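Local coordinates for protein putative phosphosugar isomerase (Clostridium difficile, PDB 3G68) that is a putative double-SIS-domain phosphosugar isomerase that probably binds a phosphorylated sugar, its exact substrate and reaction being unestablished, at residues Leu25-Val29 against Asp128-Thr132; Tyr147-Lys151 against Gly221-Glu225; Asn201-Leu205 against Glu283-Ala287; Gly215-Ile219 against Leu263-Lys267; Asp218-Asp222 against Gln310-Ile315. All coordinates share one frame; numbering follows the deposited sequence.

Contact 1 of 5, residues Leu25-Val29 against Asp128-Thr132; sequences LFNEV and DYILT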
# COMPACT_ATOMS: atom_id res chain seq x y z
N LEU B 25 -1.60 -43.64 17.29
CA LEU B 25 -0.81 -44.58 18.06
C LEU B 25 -1.44 -45.01 19.40
O LEU B 25 -1.42 -46.19 19.73
CB LEU B 25 0.61 -44.04 18.29
CG LEU B 25 1.57 -45.04 18.93
CD1 LEU B 25 1.80 -46.21 17.99
CD2 LEU B 25 2.89 -44.36 19.27
N PHE B 26 -2.02 -44.06 20.13
CA PHE B 26 -2.58 -44.33 21.46
C PHE B 26 -4.10 -44.55 21.49
O PHE B 26 -4.70 -44.61 22.57
CB PHE B 26 -2.21 -43.15 22.36
CG PHE B 26 -0.73 -43.00 22.53
CD1 PHE B 26 -0.02 -43.91 23.32
CD2 PHE B 26 -0.03 -41.97 21.90
CE1 PHE B 26 1.37 -43.80 23.48
CE2 PHE B 26 1.37 -41.86 22.08
CZ PHE B 26 2.05 -42.77 22.88
N ASN B 27 -4.72 -44.69 20.32
CA ASN B 27 -6.17 -44.78 20.27
C ASN B 27 -6.78 -45.96 21.02
O ASN B 27 -7.87 -45.81 21.58
CB ASN B 27 -6.67 -44.85 18.85
CG ASN B 27 -8.17 -44.56 18.77
OD1 ASN B 27 -8.64 -43.49 19.17
ND2 ASN B 27 -8.92 -45.52 18.29
N GLU B 28 -6.08 -47.09 21.05
CA GLU B 28 -6.57 -48.32 21.69
C GLU B 28 -6.19 -48.35 23.17
O GLU B 28 -7.03 -48.57 24.02
CB GLU B 28 -6.02 -49.57 20.98
CG GLU B 28 -6.65 -50.91 21.42
CD GLU B 28 -5.84 -52.14 21.02
OE1 GLU B 28 -4.63 -52.00 20.72
OE2 GLU B 28 -6.39 -53.27 21.05
N VAL B 29 -4.91 -48.13 23.47
CA VAL B 29 -4.46 -48.19 24.86
C VAL B 29 -5.18 -47.17 25.77
O VAL B 29 -5.38 -47.45 26.94
CB VAL B 29 -2.90 -48.07 25.00
CG1 VAL B 29 -2.43 -46.67 24.59
CG2 VAL B 29 -2.44 -48.42 26.43
N ASP B 128 0.24 -56.31 24.38
CA ASP B 128 -1.13 -56.09 24.00
C ASP B 128 -1.17 -54.79 23.17
O ASP B 128 -1.97 -54.69 22.24
CB ASP B 128 -2.02 -55.99 25.25
CG ASP B 128 -2.00 -57.29 26.07
OD1 ASP B 128 -2.35 -58.35 25.49
OD2 ASP B 128 -1.64 -57.27 27.27
N TYR B 129 -0.29 -53.83 23.50
CA TYR B 129 -0.23 -52.51 22.84
C TYR B 129 1.17 -52.16 22.38
O TYR B 129 2.05 -51.96 23.21
CB TYR B 129 -0.72 -51.42 23.80
CG TYR B 129 -1.96 -51.86 24.49
CD1 TYR B 129 -3.17 -51.91 23.79
CD2 TYR B 129 -1.94 -52.29 25.81
CE1 TYR B 129 -4.33 -52.36 24.40
CE2 TYR B 129 -3.09 -52.73 26.43
CZ TYR B 129 -4.28 -52.77 25.72
OH TYR B 129 -5.41 -53.21 26.34
N ILE B 130 1.38 -52.11 21.06
CA ILE B 130 2.69 -51.85 20.49
C ILE B 130 2.75 -50.35 20.27
O ILE B 130 2.26 -49.85 19.26
CB ILE B 130 2.89 -52.64 19.18
CG1 ILE B 130 2.85 -54.14 19.48
CG2 ILE B 130 4.22 -52.29 18.52
CD1 ILE B 130 2.87 -55.02 18.23
N LEU B 131 3.33 -49.65 21.25
CA LEU B 131 3.41 -48.18 21.26
C LEU B 131 4.80 -47.73 20.83
O LEU B 131 5.53 -47.07 21.58
CB LEU B 131 3.07 -47.68 22.67
CG LEU B 131 1.76 -48.13 23.31
CD1 LEU B 131 1.66 -47.57 24.71
CD2 LEU B 131 0.55 -47.69 22.44
N THR B 132 5.15 -48.15 19.61
CA THR B 132 6.44 -47.91 18.97
C THR B 132 6.87 -46.45 19.04
O THR B 132 6.07 -45.55 18.78
CB THR B 132 6.38 -48.33 17.49
OG1 THR B 132 5.77 -49.64 17.41
CG2 THR B 132 7.78 -48.35 16.88
O HOH W 1 -4.59 -55.66 21.79
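V29 lies against the ring of Y129, and its three side-chain carbons divide the work. CB comes first, 3.9 Å from Y129 CG. With CG2 anti to the backbone N, that methyl is carried over the ring face, where it makes a CH-pi contact 4.2 Å from the Y129 centroid and 21° off the ring normal. CG1 (chi1 67°) turns the other way, to L131, meeting CD2 at 3.8 Å. The opposite face of the Y129 ring is backed by CB of its own neighbour D128. In one of its two conformers E28 brings its carboxylate to the ring edge, nearly perpendicular to the ring, and a water then bridges OE2 to the carbonyl O of D128; both details are doubtful for so mobile a side chain. L131 CD2 also reaches F26, 3.9 Å from CD1, while L25 CD2 lies 3.4 Å from the carbonyl O of T132. No direct hydrogen bond joins the two segments, so apolar fit carries the contact. The turn after helix 22-25 thus lies beside the edge strand 129-130 of the parallel SIS-domain sheet; F26 and V29 also touch helix 145-165, and V29 and Y129 both touch L85 of strand 84-90.

Contact 2 of 5, residues Tyr147-Lys151 against Gly221-Glu225; sequences YYCTK and GDTLE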
# COMPACT_ATOMS: atom_id res chain seq x y z
N TYR B 147 16.21 -41.39 23.42
CA TYR B 147 15.91 -41.02 24.79
C TYR B 147 14.80 -39.95 24.79
O TYR B 147 13.78 -40.15 25.44
CB TYR B 147 17.19 -40.53 25.52
CG TYR B 147 16.96 -40.06 26.95
CD1 TYR B 147 16.42 -40.91 27.91
CD2 TYR B 147 17.26 -38.75 27.34
CE1 TYR B 147 16.22 -40.48 29.21
CE2 TYR B 147 17.04 -38.32 28.65
CZ TYR B 147 16.53 -39.20 29.57
OH TYR B 147 16.33 -38.81 30.88
N TYR B 148 15.01 -38.83 24.09
CA TYR B 148 14.01 -37.75 23.95
C TYR B 148 12.66 -38.26 23.40
O TYR B 148 11.61 -37.94 23.94
CB TYR B 148 14.52 -36.63 23.06
CG TYR B 148 15.61 -35.82 23.70
CD1 TYR B 148 15.35 -34.98 24.79
CD2 TYR B 148 16.91 -35.86 23.20
CE1 TYR B 148 16.36 -34.22 25.39
CE2 TYR B 148 17.92 -35.09 23.78
CZ TYR B 148 17.64 -34.29 24.87
OH TYR B 148 18.62 -33.54 25.46
N CYS B 149 12.70 -39.05 22.33
CA CYS B 149 11.47 -39.52 21.74
C CYS B 149 10.74 -40.53 22.64
O CYS B 149 9.52 -40.60 22.57
CB CYS B 149 11.72 -40.11 20.35
SG CYS B 149 12.27 -38.94 19.11
N THR B 150 11.45 -41.27 23.51
CA THR B 150 10.82 -42.23 24.44
C THR B 150 10.15 -41.45 25.60
O THR B 150 9.00 -41.73 25.99
CB THR B 150 11.85 -43.29 24.94
OG1 THR B 150 12.31 -44.07 23.81
CG2 THR B 150 11.25 -44.22 26.01
N LYS B 151 10.85 -40.45 26.15
CA LYS B 151 10.24 -39.57 27.14
C LYS B 151 8.96 -38.91 26.58
O LYS B 151 7.94 -38.88 27.25
CB LYS B 151 11.20 -38.49 27.60
CG LYS B 151 12.40 -39.00 28.39
CD LYS B 151 13.18 -37.82 28.98
CE LYS B 151 13.94 -36.99 27.90
NZ LYS B 151 14.80 -35.96 28.52
N GLY B 221 16.12 -37.93 36.46
CA GLY B 221 16.30 -38.94 35.40
C GLY B 221 17.30 -38.45 34.35
O GLY B 221 18.20 -39.19 33.97
N ASP B 222 17.12 -37.21 33.89
CA ASP B 222 18.08 -36.60 32.92
C ASP B 222 19.50 -36.50 33.48
O ASP B 222 20.45 -36.63 32.72
CB ASP B 222 17.62 -35.21 32.48
CG ASP B 222 16.39 -35.25 31.58
OD1 ASP B 222 16.17 -36.28 30.87
OD2 ASP B 222 15.68 -34.22 31.55
N THR B 223 19.64 -36.29 34.78
CA THR B 223 20.96 -36.21 35.45
C THR B 223 21.65 -37.56 35.39
O THR B 223 22.81 -37.64 35.04
CB THR B 223 20.82 -35.69 36.89
OG1 THR B 223 20.19 -34.40 36.82
CG2 THR B 223 22.17 -35.58 37.61
N LEU B 224 20.91 -38.62 35.70
CA LEU B 224 21.41 -39.99 35.59
C LEU B 224 21.77 -40.37 34.14
O LEU B 224 22.78 -41.03 33.89
CB LEU B 224 20.36 -40.96 36.12
CG LEU B 224 20.02 -40.87 37.59
CD1 LEU B 224 18.90 -41.93 37.92
CD2 LEU B 224 21.29 -41.12 38.43
N GLU B 225 20.96 -39.93 33.19
CA GLU B 225 21.21 -40.22 31.77
C GLU B 225 22.45 -39.51 31.26
O GLU B 225 23.27 -40.11 30.57
CB GLU B 225 19.99 -39.86 30.91
CG GLU B 225 20.20 -39.96 29.41
CD GLU B 225 20.60 -41.33 28.91
OE1 GLU B 225 20.49 -42.33 29.67
OE2 GLU B 225 20.98 -41.40 27.71
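The segments 147-151 and 221-225 of two helices run nearly antiparallel, at 158°, but come no closer than 13.0 Å between axes, so long side chains must span the gap. Y147 does most of this: CG is anti to the backbone N (chi1 177°), and the ring is carried out until its hydroxyl donates to D222 OD1 at 2.5 Å, a short bond. The same oxygen takes a second bond from K151 NZ, at 2.7 Å, which is also a salt bridge. The two donors divide the carboxylate oxygen between them, the tyrosine arriving on the anti side and the lysine on the syn side, both somewhat out of the carboxylate plane. Segment 147-151 lies in the first SIS domain and helix 220-234 follows the first strand of the second parallel sheet, so this buried polar cluster ties the two halves of the double-SIS protein close to the centre of the chain. K151 CE lies over one face of the Y147 ring, toward its rim, and E225 CG sits over the centre of the other in a CH-pi contact, 3.7 Å from the centroid. Beyond CG the E225 chain bends, and its carboxylate plane is only 26° from that of the ring. K229 forms a salt bridge with E225 OE2, whereas H47 and T44 bond to OE1. K151 NZ also has T311 as a partner, which leaves the ammonium group between two oxygen acceptors.

Contact 3 of 5, residues Asn201-Leu205 against Glu283-Ala287; sequences NKEKL and ENVFA
The ring of F286 is directed at the start of helix 202-206, whose residues meet it, two at its edge and one obliquely. N201, at the N-cap position, comes to the edge: OD1 lies in the ring plane, 3.6 Å from F286 CE1, and the amide stands almost upright to the ring, the planes 84° apart. K204 is at the edge as well, with CB 3.9 Å from F286 CZ. L205 comes in obliquely, CD2 lying 4.3 Å from F286 CZ. The K204 chain passes the ring rim with CB and CD and runs on, almost extended, across the side chain of N284, where CD is 3.4 Å from OD1; it then bends at its last torsion (chi4 65°). CE lies 3.4 Å from the carbonyl O of E283, an oxygen bonded by K297. A water between K204 NZ and E283 OE2 is doubtful, since it rests on one of two E283 conformers. The N201 amide is held from outside, ND2 bonding to the carbonyls of W197 and D296, and N284 ND2 bonds to that of S258. The short helix is thereby laid on strand 284-289 of the second parallel sheet. With no direct hydrogen bond across the contact, any attraction between K204 and E283 is probably modest, while the F286 ring, which also meets F261 and W197, offers apolar surface to the aliphatic lysine carbons and L205.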
# COMPACT_ATOMS: atom_id res chain seq x y z
N ASN B 201 35.49 -23.94 26.40
CA ASN B 201 36.01 -24.76 27.52
C ASN B 201 36.69 -26.04 27.07
O ASN B 201 36.86 -26.97 27.88
CB ASN B 201 34.82 -25.09 28.43
CG ASN B 201 34.33 -23.87 29.15
OD1 ASN B 201 35.02 -23.34 30.00
ND2 ASN B 201 33.15 -23.39 28.77
N LYS B 202 37.15 -26.06 25.82
CA LYS B 202 37.70 -27.25 25.18
C LYS B 202 38.83 -27.93 25.96
O LYS B 202 38.82 -29.15 26.12
CB LYS B 202 38.22 -26.92 23.77
CG LYS B 202 38.59 -28.17 22.97
CD LYS B 202 39.09 -27.87 21.55
CE LYS B 202 37.99 -27.47 20.61
NZ LYS B 202 38.52 -27.24 19.22
N GLU B 203 39.79 -27.13 26.40
CA GLU B 203 40.97 -27.64 27.12
C GLU B 203 40.57 -28.40 28.40
O GLU B 203 40.96 -29.55 28.58
CB GLU B 203 41.95 -26.51 27.46
CG GLU B 203 43.21 -26.97 28.29
CD GLU B 203 44.20 -25.88 28.57
OE1 GLU B 203 43.86 -24.70 28.32
OE2 GLU B 203 45.33 -26.17 29.08
N LYS B 204 39.83 -27.74 29.30
CA LYS B 204 39.37 -28.43 30.52
C LYS B 204 38.54 -29.67 30.20
O LYS B 204 38.68 -30.71 30.87
CB LYS B 204 38.59 -27.49 31.44
CG LYS B 204 39.45 -26.47 32.18
CD LYS B 204 38.62 -25.73 33.21
CE LYS B 204 39.52 -24.91 34.14
NZ LYS B 204 40.19 -23.88 33.37
N LEU B 205 37.66 -29.61 29.19
CA LEU B 205 36.83 -30.78 28.87
C LEU B 205 37.65 -31.98 28.36
O LEU B 205 37.38 -33.11 28.76
CB LEU B 205 35.69 -30.44 27.91
CG LEU B 205 34.68 -29.41 28.45
CD1 LEU B 205 33.70 -28.95 27.36
CD2 LEU B 205 33.91 -29.92 29.66
N GLU B 283 38.88 -26.11 40.01
CA GLU B 283 38.69 -25.07 39.01
C GLU B 283 37.78 -25.58 37.86
O GLU B 283 37.50 -24.84 36.90
CB GLU B 283 40.06 -24.58 38.49
CG GLU B 283 40.93 -23.99 39.63
CD GLU B 283 42.25 -23.37 39.17
OE1 GLU B 283 42.94 -22.77 40.04
OE2 GLU B 283 42.59 -23.49 37.98
N ASN B 284 37.31 -26.82 37.98
CA ASN B 284 36.49 -27.46 36.96
C ASN B 284 35.01 -27.55 37.30
O ASN B 284 34.40 -28.63 37.15
CB ASN B 284 37.07 -28.87 36.70
CG ASN B 284 38.55 -28.82 36.47
OD1 ASN B 284 39.03 -28.04 35.65
ND2 ASN B 284 39.30 -29.63 37.22
N VAL B 285 34.42 -26.43 37.74
CA VAL B 285 32.99 -26.36 38.03
C VAL B 285 32.30 -25.59 36.86
O VAL B 285 32.67 -24.45 36.52
CB VAL B 285 32.65 -25.73 39.40
CG1 VAL B 285 31.11 -25.78 39.58
CG2 VAL B 285 33.35 -26.49 40.55
N PHE B 286 31.31 -26.22 36.23
CA PHE B 286 30.59 -25.64 35.07
C PHE B 286 29.11 -25.62 35.41
O PHE B 286 28.53 -26.67 35.64
CB PHE B 286 30.80 -26.50 33.81
CG PHE B 286 32.25 -26.73 33.45
CD1 PHE B 286 32.92 -25.86 32.58
CD2 PHE B 286 32.93 -27.81 33.96
CE1 PHE B 286 34.23 -26.06 32.28
CE2 PHE B 286 34.28 -28.01 33.64
CZ PHE B 286 34.92 -27.14 32.80
N ALA B 287 28.50 -24.43 35.46
CA ALA B 287 27.07 -24.31 35.76
C ALA B 287 26.29 -24.04 34.49
O ALA B 287 26.69 -23.25 33.67
CB ALA B 287 26.82 -23.22 36.79
O HOH W 2 40.60 -30.24 33.71
O HOH W 3 41.62 -22.78 35.79

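Contact 4 of 5, residues Gly215-Ile219 against Leu263-Lys267; sequences GHSDI and LDTGK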
# COMPACT_ATOMS: atom_id res chain seq x y z
N GLY B 215 22.13 -32.25 39.81
CA GLY B 215 20.87 -31.75 39.25
C GLY B 215 19.79 -31.52 40.30
O GLY B 215 19.92 -31.94 41.45
N HIS B 216 18.72 -30.84 39.89
CA HIS B 216 17.53 -30.68 40.71
C HIS B 216 16.67 -31.96 40.57
O HIS B 216 16.74 -32.63 39.54
CB HIS B 216 16.72 -29.45 40.25
CG HIS B 216 15.54 -29.14 41.12
ND1 HIS B 216 14.30 -29.69 40.90
CD2 HIS B 216 15.42 -28.37 42.23
CE1 HIS B 216 13.46 -29.25 41.81
NE2 HIS B 216 14.11 -28.45 42.63
N SER B 217 15.83 -32.26 41.57
CA SER B 217 14.96 -33.44 41.51
C SER B 217 14.06 -33.50 40.26
O SER B 217 13.76 -34.59 39.77
CB SER B 217 14.10 -33.57 42.79
OG SER B 217 13.39 -32.38 43.07
N ASP B 218 13.65 -32.34 39.74
CA ASP B 218 12.79 -32.27 38.55
C ASP B 218 13.45 -32.84 37.30
O ASP B 218 12.74 -33.24 36.37
CB ASP B 218 12.33 -30.82 38.27
CG ASP B 218 11.41 -30.27 39.33
OD1 ASP B 218 10.78 -31.06 40.07
OD2 ASP B 218 11.32 -29.03 39.39
N ILE B 219 14.79 -32.88 37.30
CA ILE B 219 15.57 -33.44 36.20
C ILE B 219 16.48 -34.59 36.69
O ILE B 219 17.50 -34.88 36.10
CB ILE B 219 16.33 -32.34 35.40
CG1 ILE B 219 17.18 -31.47 36.32
CG2 ILE B 219 15.29 -31.53 34.56
CD1 ILE B 219 18.25 -30.55 35.56
N LEU B 263 23.50 -28.55 36.90
CA LEU B 263 22.31 -28.30 36.07
C LEU B 263 21.39 -27.50 36.99
O LEU B 263 20.73 -28.07 37.85
CB LEU B 263 21.70 -29.63 35.64
CG LEU B 263 22.63 -30.59 34.87
CD1 LEU B 263 21.83 -31.86 34.44
CD2 LEU B 263 23.20 -29.88 33.67
N ASP B 264 21.41 -26.19 36.83
CA ASP B 264 20.71 -25.26 37.71
C ASP B 264 19.34 -24.86 37.15
O ASP B 264 19.22 -24.01 36.26
CB ASP B 264 21.60 -24.03 37.98
CG ASP B 264 20.91 -22.98 38.84
OD1 ASP B 264 19.92 -23.30 39.54
OD2 ASP B 264 21.35 -21.81 38.80
N THR B 265 18.29 -25.44 37.72
CA THR B 265 16.91 -25.17 37.26
C THR B 265 16.27 -23.92 37.86
O THR B 265 15.13 -23.59 37.52
CB THR B 265 15.98 -26.36 37.50
OG1 THR B 265 15.78 -26.54 38.90
CG2 THR B 265 16.53 -27.64 36.86
N GLY B 266 17.00 -23.23 38.73
CA GLY B 266 16.52 -22.00 39.33
C GLY B 266 15.58 -22.18 40.52
O GLY B 266 15.06 -21.19 41.02
N LYS B 267 15.35 -23.42 40.96
CA LYS B 267 14.49 -23.72 42.12
C LYS B 267 15.28 -23.96 43.40
O LYS B 267 14.69 -24.18 44.46
CB LYS B 267 13.60 -24.94 41.86
CG LYS B 267 12.52 -24.71 40.85
CD LYS B 267 11.76 -26.00 40.46
CE LYS B 267 10.65 -26.40 41.42
NZ LYS B 267 9.65 -27.30 40.72
O HOH W 4 13.16 -27.52 38.18
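K267 NZ donates to D218 OD2 at 2.7 Å, using the syn lone pair of the carboxylate in a salt bridge between two loops. A water gives that same oxygen a second donor and also bonds to T265 OG1, 2.9 Å away. D218 is held at its backbone too: its N-H points almost straight at H216 ND1 (3.0 Å, 172°), although D218 N stands 25° out of the imidazole plane. ND1 acts as acceptor here, consistent with its being unprotonated. On the way to D218 the K267 chain crosses H216 at about a right angle, with CB 3.6 Å from NE2. Both segments leave the C-terminal ends of neighbouring parallel strands, 210-215 and 258-264, in the second, Rossmann-like sheet of the double-SIS protein. The turn after strand 258-264 is an Asx turn, D264 OD1 accepting from G266 N. T265 OG1 also lies 3.3 Å from H216 CB, and T265 CG2 meets I219 CD1 tip to tip. I219 CD1 also packs against L263 CB, 3.6 Å away, closing the apolar side of the contact. H216 N is buried here without a hydrogen-bond partner.

Contact 5 of 5, residues Asp218-Asp222 against Gln310-Ile315; sequences DIYGD and QTFNFI
The N-terminal start of helix 220-234 meets the loop leading into helix 316-324, and D222, in the first turn of the former, makes the principal polar link. T311 OG1 donates to D222 OD2 at 2.5 Å, on the syn lone pair. With chi1 at -167° the T311 hydroxyl swings away from its own N to reach the aspartate, and the two side chains cross at about a right angle; K151 NZ of helix 145-165 bonds to the same hydroxyl. A water donates weakly to OD2, more firmly to T311 O, and accepts from I315 N at 3.0 Å, stitching the aspartate to the loop backbone. I315 CG2 adds an apolar touch, 3.7 Å from D222 CB. Further back, I219 CD1 sits over one face of F314, 4.1 Å from the ring centroid, while I219 CG2 lies 3.7 Å from Q310 NE2, the two side chains crossing almost perpendicularly. That NE2 bonds to P307 O and, through a second water, reaches D218 OD2. Within the loop, Q310 O accepts from both N313 N and F314 N. T311 and F312 lean on M155 of helix 145-165, I315 touches Y147 and Y148 there, and F314 and I315 reach L263 of strand 258-264, placing the loop between the first SIS domain and the second sheet.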
# COMPACT_ATOMS: atom_id res chain seq x y z
N ASP B 218 13.65 -32.34 39.74
CA ASP B 218 12.79 -32.27 38.55
C ASP B 218 13.45 -32.84 37.30
O ASP B 218 12.74 -33.24 36.37
CB ASP B 218 12.33 -30.82 38.27
CG ASP B 218 11.41 -30.27 39.33
OD1 ASP B 218 10.78 -31.06 40.07
OD2 ASP B 218 11.32 -29.03 39.39
N ILE B 219 14.79 -32.88 37.30
CA ILE B 219 15.57 -33.44 36.20
C ILE B 219 16.48 -34.59 36.69
O ILE B 219 17.50 -34.88 36.10
CB ILE B 219 16.33 -32.34 35.40
CG1 ILE B 219 17.18 -31.47 36.32
CG2 ILE B 219 15.29 -31.53 34.56
CD1 ILE B 219 18.25 -30.55 35.56
N TYR B 220 16.06 -35.30 37.73
CA TYR B 220 16.87 -36.41 38.25
C TYR B 220 17.13 -37.52 37.19
O TYR B 220 18.26 -37.94 37.00
CB TYR B 220 16.22 -36.98 39.53
CG TYR B 220 17.01 -38.10 40.14
CD1 TYR B 220 18.33 -37.91 40.52
CD2 TYR B 220 16.44 -39.37 40.31
CE1 TYR B 220 19.06 -38.95 41.08
CE2 TYR B 220 17.16 -40.41 40.84
CZ TYR B 220 18.46 -40.20 41.23
OH TYR B 220 19.17 -41.25 41.76
N GLY B 221 16.12 -37.93 36.46
CA GLY B 221 16.30 -38.94 35.40
C GLY B 221 17.30 -38.45 34.35
O GLY B 221 18.20 -39.19 33.97
N ASP B 222 17.12 -37.21 33.89
CA ASP B 222 18.08 -36.60 32.92
C ASP B 222 19.50 -36.50 33.48
O ASP B 222 20.45 -36.63 32.72
CB ASP B 222 17.62 -35.21 32.48
CG ASP B 222 16.39 -35.25 31.58
OD1 ASP B 222 16.17 -36.28 30.87
OD2 ASP B 222 15.68 -34.22 31.55
N GLN B 310 11.12 -28.80 30.52
CA GLN B 310 12.55 -28.47 30.45
C GLN B 310 13.38 -29.69 30.11
O GLN B 310 14.53 -29.55 29.69
CB GLN B 310 13.04 -27.86 31.78
CG GLN B 310 12.99 -28.83 32.97
CD GLN B 310 13.48 -28.21 34.28
OE1 GLN B 310 14.23 -27.24 34.31
NE2 GLN B 310 13.03 -28.78 35.38
N THR B 311 12.83 -30.89 30.33
CA THR B 311 13.51 -32.13 30.00
C THR B 311 13.91 -32.19 28.51
O THR B 311 14.83 -32.88 28.14
CB THR B 311 12.68 -33.39 30.39
OG1 THR B 311 13.51 -34.56 30.32
CG2 THR B 311 11.46 -33.55 29.47
N PHE B 312 13.22 -31.47 27.64
CA PHE B 312 13.57 -31.48 26.21
C PHE B 312 14.72 -30.59 25.82
O PHE B 312 15.03 -30.51 24.63
CB PHE B 312 12.34 -31.21 25.36
CG PHE B 312 11.31 -32.23 25.55
CD1 PHE B 312 11.57 -33.56 25.19
CD2 PHE B 312 10.10 -31.93 26.17
CE1 PHE B 312 10.61 -34.55 25.42
CE2 PHE B 312 9.15 -32.92 26.39
CZ PHE B 312 9.41 -34.23 26.01
N ASN B 313 15.30 -29.87 26.78
CA ASN B 313 16.44 -29.03 26.52
C ASN B 313 17.64 -29.17 27.44
O ASN B 313 18.74 -28.94 26.99
CB ASN B 313 16.05 -27.55 26.65
CG ASN B 313 14.93 -27.11 25.71
OD1 ASN B 313 14.24 -26.16 26.03
ND2 ASN B 313 14.76 -27.77 24.55
N PHE B 314 17.44 -29.55 28.71
CA PHE B 314 18.52 -29.36 29.71
C PHE B 314 19.84 -30.07 29.47
O PHE B 314 20.90 -29.47 29.67
CB PHE B 314 18.05 -29.65 31.14
CG PHE B 314 18.36 -28.53 32.07
CD1 PHE B 314 19.67 -28.17 32.33
CD2 PHE B 314 17.32 -27.78 32.63
CE1 PHE B 314 19.95 -27.08 33.20
CE2 PHE B 314 17.58 -26.71 33.44
CZ PHE B 314 18.90 -26.35 33.72
N ILE B 315 19.80 -31.33 29.04
CA ILE B 315 21.03 -32.10 28.89
C ILE B 315 21.62 -32.08 27.48
O ILE B 315 22.64 -32.73 27.24
CB ILE B 315 20.93 -33.54 29.46
CG1 ILE B 315 19.97 -34.42 28.70
CG2 ILE B 315 20.55 -33.52 30.94
CD1 ILE B 315 20.13 -35.90 29.12
O HOH W 4 13.16 -27.52 38.18
O HOH W 5 17.20 -32.55 29.80

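From the N terminus, contact 1 closes first, bringing the turn after helix 22-25 to the edge of the first sheet. Contact 2 then starts on helix 145-165 and ends on helix 220-234, joining the two halves. Its span crosses those of contacts 3 and 4. Contact 3 links helix 202-206 to strand 284-289, and contact 4, which lies wholly within its span, bridges the loops after two strands of the same sheet. Contact 5 starts on the stretch contact 4 uses, shares two residues with contact 2 and crosses contact 3, adding the late loop 310-315. Contacts 2, 4 and 5 touch one another; contacts 1 and 3 lie about 44 Å apart, centre to centre.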